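Local coordinates for protein DegT/DnrJ/EryC1/StrS aminotransferase (Brucella abortus 2308, PDB 4QGR) that binds pyridoxal-5'-phosphate and probably acts as an aminotransferase, at residues T67-M75 with A94-V102. Sequence-based numbering, arbitrary orientation.
With PLP (pyridoxal-5'-phosphate), chain E.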
ATOM      1  N   THR A  67      -7.504   3.461   0.190  1.00 10.90           N
ATOM      2  CA  THR A  67      -8.161   2.165   0.387  1.00 10.67           C
ATOM      3  C   THR A  67      -7.687   1.617   1.736  1.00 11.15           C
ATOM      4  O   THR A  67      -8.507   1.272   2.633  1.00 10.92           O
ATOM      5  CB  THR A  67      -7.810   1.193  -0.763  1.00 10.93           C
ATOM      6  OG1 THR A  67      -8.249   1.756  -2.004  1.00 10.34           O
ATOM      7  CG2 THR A  67      -8.471  -0.150  -0.529  1.00 10.83           C
ATOM      8  N   ASP A  68      -6.367   1.589   1.912  1.00 10.89           N
ATOM      9  CA  ASP A  68      -5.778   1.294   3.219  1.00 11.51           C
ATOM     10  C   ASP A  68      -6.413   2.117   4.341  1.00 11.30           C
ATOM     11  O   ASP A  68      -6.600   1.619   5.487  1.00 11.25           O
ATOM     12  CB  ASP A  68      -4.257   1.578   3.247  1.00 12.00           C
ATOM     13  CG  ASP A  68      -3.401   0.674   2.339  1.00 13.98           C
ATOM     14  OD1 ASP A  68      -3.889  -0.156   1.494  1.00 15.91           O
ATOM     15  OD2 ASP A  68      -2.169   0.873   2.397  1.00 14.85           O
ATOM     16  N   ALA A  69      -6.674   3.389   4.062  1.00 10.90           N
ATOM     17  CA  ALA A  69      -7.212   4.330   5.013  1.00 11.07           C
ATOM     18  C   ALA A  69      -8.576   3.977   5.535  1.00 11.32           C
ATOM     19  O   ALA A  69      -8.890   4.323   6.670  1.00 11.47           O
ATOM     20  CB  ALA A  69      -7.223   5.737   4.449  1.00 11.26           C
ATOM     21  N   LEU A  70      -9.342   3.257   4.736  1.00 10.91           N
ATOM     22  CA  LEU A  70     -10.653   2.720   5.147  1.00 11.35           C
ATOM     23  C   LEU A  70     -10.530   1.359   5.831  1.00 11.74           C
ATOM     24  O   LEU A  70     -11.293   1.064   6.760  1.00 12.03           O
ATOM     25  CB  LEU A  70     -11.551   2.574   3.912  1.00 11.51           C
ATOM     26  CG  LEU A  70     -11.889   3.871   3.155  1.00 11.59           C
ATOM     27  CD1 LEU A  70     -12.452   3.581   1.785  1.00 12.62           C
ATOM     28  CD2 LEU A  70     -12.929   4.635   3.966  1.00 11.87           C
ATOM     29  N   GLN A  71      -9.585   0.535   5.369  1.00 11.51           N
ATOM     30  CA  GLN A  71      -9.367  -0.779   5.940  1.00 12.36           C
ATOM     31  C   GLN A  71      -8.869  -0.688   7.384  1.00 12.27           C
ATOM     32  O   GLN A  71      -9.332  -1.422   8.254  1.00 12.12           O
ATOM     33  CB  GLN A  71      -8.344  -1.550   5.113  1.00 13.64           C
ATOM     34  CG  GLN A  71      -7.977  -2.947   5.628  1.00 15.61           C
ATOM     35  CD  GLN A  71      -6.943  -3.616   4.714  1.00 17.38           C
ATOM     36  OE1 GLN A  71      -6.648  -3.104   3.629  1.00 20.71           O
ATOM     37  NE2 GLN A  71      -6.303  -4.668   5.191  1.00 18.79           N
ATOM     38  N   MET A  72      -7.877   0.148   7.635  1.00 11.73           N
ATOM     39  CA  MET A  72      -7.262   0.115   8.957  1.00 12.35           C
ATOM     40  C   MET A  72      -8.209   0.395  10.127  1.00 12.41           C
ATOM     41  O   MET A  72      -8.134  -0.284  11.173  1.00 13.95           O
ATOM     42  CB  MET A  72      -6.004   0.976   8.994  1.00 12.58           C
ATOM     43  CG  MET A  72      -4.888   0.378   8.138  1.00 12.89           C
ATOM     44  SD  MET A  72      -3.336   1.278   8.373  1.00 13.27           S
ATOM     45  CE  MET A  72      -3.453   2.642   7.218  1.00 13.05           C
ATOM     46  N   PRO A  73      -9.112   1.383   9.990  1.00 12.41           N
ATOM     47  CA  PRO A  73     -10.044   1.596  11.087  1.00 13.30           C
ATOM     48  C   PRO A  73     -10.951   0.375  11.352  1.00 13.68           C
ATOM     49  O   PRO A  73     -11.307   0.141  12.516  1.00 13.87           O
ATOM     50  CB  PRO A  73     -10.859   2.785  10.626  1.00 13.16           C
ATOM     51  CG  PRO A  73      -9.916   3.561   9.767  1.00 13.14           C
ATOM     52  CD  PRO A  73      -9.085   2.525   9.069  1.00 12.56           C
ATOM     53  N   LEU A  74     -11.338  -0.357  10.294  1.00 13.07           N
ATOM     54  CA  LEU A  74     -12.123  -1.581  10.504  1.00 13.73           C
ATOM     55  C   LEU A  74     -11.310  -2.597  11.291  1.00 14.60           C
ATOM     56  O   LEU A  74     -11.843  -3.283  12.190  1.00 15.57           O
ATOM     57  CB  LEU A  74     -12.548  -2.192   9.156  1.00 13.53           C
ATOM     58  CG  LEU A  74     -13.500  -1.343   8.315  1.00 13.45           C
ATOM     59  CD1 LEU A  74     -13.718  -1.969   6.935  1.00 13.70           C
ATOM     60  CD2 LEU A  74     -14.843  -1.210   8.976  1.00 13.68           C
ATOM     61  N   MET A  75     -10.010  -2.699  10.982  1.00 14.57           N
ATOM     62  CA  MET A  75      -9.144  -3.615  11.695  1.00 15.47           C
ATOM     63  C   MET A  75      -9.002  -3.255  13.172  1.00 16.36           C
ATOM     64  O   MET A  75      -9.056  -4.141  14.057  1.00 16.09           O
ATOM     65  CB  MET A  75      -7.760  -3.722  11.055  1.00 15.22           C
ATOM     66  CG  MET A  75      -7.756  -4.276   9.646  1.00 15.27           C
ATOM     67  SD  MET A  75      -6.166  -4.153   8.861  1.00 15.60           S
ATOM     68  CE  MET A  75      -5.153  -5.250   9.824  1.00 16.17           C
ATOM     69  N   ALA A  94     -13.373   0.631  -3.499  1.00 10.48           N
ATOM     70  CA  ALA A  94     -12.706   0.560  -2.205  1.00 10.53           C
ATOM     71  C   ALA A  94     -13.661   0.620  -1.009  1.00 10.96           C
ATOM     72  O   ALA A  94     -13.473  -0.107  -0.109  1.00 11.07           O
ATOM     73  CB  ALA A  94     -11.699   1.676  -2.082  1.00 10.62           C
ATOM     74  N   THR A  95     -14.705   1.482  -1.042  1.00 11.55           N
ATOM     75  CA  THR A  95     -15.633   1.669   0.094  1.00 11.49           C
ATOM     76  C   THR A  95     -16.228   0.304   0.563  1.00 11.97           C
ATOM     77  O   THR A  95     -16.332   0.034   1.753  1.00 12.71           O
ATOM     78  CB  THR A  95     -16.738   2.681  -0.285  1.00 12.23           C
ATOM     79  OG1 THR A  95     -16.146   3.865  -0.899  1.00 12.59           O
ATOM     80  CG2 THR A  95     -17.592   3.086   0.940  1.00 12.83           C
ATOM     81  N   ALA A  96     -16.657  -0.539  -0.383  1.00 11.72           N
ATOM     82  CA  ALA A  96     -17.166  -1.872  -0.087  1.00 11.86           C
ATOM     83  C   ALA A  96     -16.093  -2.938  -0.001  1.00 11.99           C
ATOM     84  O   ALA A  96     -16.195  -3.845   0.800  1.00 12.48           O
ATOM     85  CB  ALA A  96     -18.195  -2.305  -1.106  1.00 12.02           C
ATOM     86  N   GLU A  97     -15.069  -2.832  -0.839  1.00 12.37           N
ATOM     87  CA  GLU A  97     -14.081  -3.860  -0.948  1.00 12.75           C
ATOM     88  C   GLU A  97     -13.350  -4.127   0.358  1.00 12.67           C
ATOM     89  O   GLU A  97     -13.110  -5.296   0.692  1.00 13.39           O
ATOM     90  CB  GLU A  97     -13.085  -3.476  -2.026  1.00 13.64           C
ATOM     91  CG  GLU A  97     -11.937  -4.458  -2.209  1.00 14.51           C
ATOM     92  CD  GLU A  97     -10.938  -3.889  -3.220  1.00 15.66           C
ATOM     93  OE1 GLU A  97     -10.345  -2.836  -2.928  1.00 16.61           O
ATOM     94  OE2 GLU A  97     -10.837  -4.471  -4.346  1.00 16.26           O
ATOM     95  N   VAL A  98     -13.017  -3.064   1.096  1.00 12.01           N
ATOM     96  CA  VAL A  98     -12.272  -3.224   2.347  1.00 12.12           C
ATOM     97  C   VAL A  98     -13.069  -4.018   3.390  1.00 12.16           C
ATOM     98  O   VAL A  98     -12.483  -4.769   4.187  1.00 12.69           O
ATOM     99  CB  VAL A  98     -11.766  -1.906   2.959  1.00 12.03           C
ATOM    100  CG1 VAL A  98     -10.810  -1.215   1.999  1.00 12.60           C
ATOM    101  CG2 VAL A  98     -12.912  -0.988   3.390  1.00 12.24           C
ATOM    102  N   VAL A  99     -14.391  -3.905   3.318  1.00 12.07           N
ATOM    103  CA  VAL A  99     -15.282  -4.615   4.218  1.00 12.56           C
ATOM    104  C   VAL A  99     -15.177  -6.133   3.982  1.00 13.42           C
ATOM    105  O   VAL A  99     -14.958  -6.896   4.917  1.00 13.68           O
ATOM    106  CB  VAL A  99     -16.730  -4.099   4.067  1.00 12.60           C
ATOM    107  CG1 VAL A  99     -17.705  -4.925   4.909  1.00 13.22           C
ATOM    108  CG2 VAL A  99     -16.844  -2.641   4.393  1.00 11.92           C
ATOM    109  N   ALA A 100     -15.276  -6.563   2.714  1.00 13.69           N
ATOM    110  CA  ALA A 100     -15.011  -7.947   2.322  1.00 14.81           C
ATOM    111  C   ALA A 100     -13.616  -8.445   2.633  1.00 15.54           C
ATOM    112  O   ALA A 100     -13.419  -9.594   3.086  1.00 16.08           O
ATOM    113  CB  ALA A 100     -15.328  -8.118   0.843  1.00 15.72           C
ATOM    114  N   LEU A 101     -12.631  -7.612   2.365  1.00 16.17           N
ATOM    115  CA  LEU A 101     -11.244  -7.951   2.631  1.00 17.07           C
ATOM    116  C   LEU A 101     -11.028  -8.359   4.071  1.00 17.29           C
ATOM    117  O   LEU A 101     -10.388  -9.393   4.316  1.00 17.55           O
ATOM    118  CB  LEU A 101     -10.334  -6.797   2.254  1.00 18.35           C
ATOM    119  CG  LEU A 101      -8.857  -7.163   2.265  1.00 20.89           C
ATOM    120  CD1 LEU A 101      -8.529  -7.963   1.023  1.00 21.82           C
ATOM    121  CD2 LEU A 101      -8.002  -5.903   2.283  1.00 20.84           C
ATOM    122  N   VAL A 102     -11.616  -7.619   5.022  1.00 16.16           N
ATOM    123  CA  VAL A 102     -11.484  -7.994   6.457  1.00 16.37           C
ATOM    124  C   VAL A 102     -12.397  -9.137   6.908  1.00 16.78           C
ATOM    125  O   VAL A 102     -12.361  -9.540   8.077  1.00 17.17           O
ATOM    126  CB  VAL A 102     -11.605  -6.805   7.423  1.00 16.25           C
ATOM    127  CG1 VAL A 102     -10.529  -5.769   7.115  1.00 16.28           C
ATOM    128  CG2 VAL A 102     -13.009  -6.177   7.444  1.00 16.01           C
TER
HETATM  129  N1  PLP E 403     -12.999   6.053  -1.657  1.00 12.49           N
HETATM  130  C2  PLP E 403     -13.465   6.825  -2.656  1.00 13.44           C
HETATM  131  C2A PLP E 403     -14.818   7.490  -2.581  1.00 13.83           C
HETATM  132  C3  PLP E 403     -12.568   7.090  -3.815  1.00 14.24           C
HETATM  133  O3  PLP E 403     -13.000   7.894  -4.779  1.00 13.36           O
HETATM  134  C4  PLP E 403     -11.269   6.369  -3.879  1.00 15.06           C
HETATM  135  C4A PLP E 403     -10.199   6.524  -4.890  1.00 20.41           C
HETATM  136  O4A PLP E 403      -9.919   7.598  -5.382  1.00 26.40           O
HETATM  137  C5  PLP E 403     -10.903   5.544  -2.720  1.00 14.25           C
HETATM  138  C6  PLP E 403     -11.807   5.434  -1.661  1.00 12.83           C
HETATM  139  C5A PLP E 403      -9.587   4.798  -2.689  1.00 12.98           C
HETATM  140  O4P PLP E 403      -8.461   5.684  -2.618  1.00 13.74           O
HETATM  141  P   PLP E 403      -7.060   5.277  -3.295  1.00 13.40           P
HETATM  142  O1P PLP E 403      -6.008   6.234  -2.741  1.00 12.60           O
HETATM  143  O2P PLP E 403      -6.813   3.817  -3.016  1.00 12.87           O
HETATM  144  O3P PLP E 403      -7.344   5.568  -4.778  1.00 13.95           O
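Val98 packs into the hole formed by Thr67, Leu70, Gln71 and Leu74 of segment 67-75, an i, i+3, i+4, i+7 set, as a knob into a hole. Its CG1 rests 3.6 Å from Thr67 CG2 and also touches Gln71 CB, while CG2 lies 3.8 Å from Leu70 CB and equally near Leu74 CD1. The axes of helices 68-75 and 94-101 approach to 8.9 Å and cross at -38°. The apolar row continues as Leu74 CD1 reaches Val99 and Val102, and Met75 CG meets Val102 CG1 at 4.0 Å. Gln71, its CG anti to the backbone N (chi1 178°) and its chain extended, lays its amide against Leu101, whose CD2 is nearly equidistant from OE1, CD and NE2 of Gln71 (3.4 to 3.6 Å).

Cofactor contacts form a second group. Thr67 OG1 donates to phosphate oxygen O2P of pyridoxal-5'-phosphate over 2.7 Å, and the Thr67 backbone N adds a weak bond to the same oxygen; Ala94 CB packs on the ring, 3.8 Å from C6.

Among the other polar groups, Thr95 OG1 is bonded to Asp170, and Glu97 links the pair to His227 and Gly240 of the second subunit.

With Gly66 and Ser194 also holding the cofactor, the phosphate is bound where segment 67-75 begins, at the N-terminal side of a helix, as is typical of fold-type I pyridoxal-phosphate enzymes.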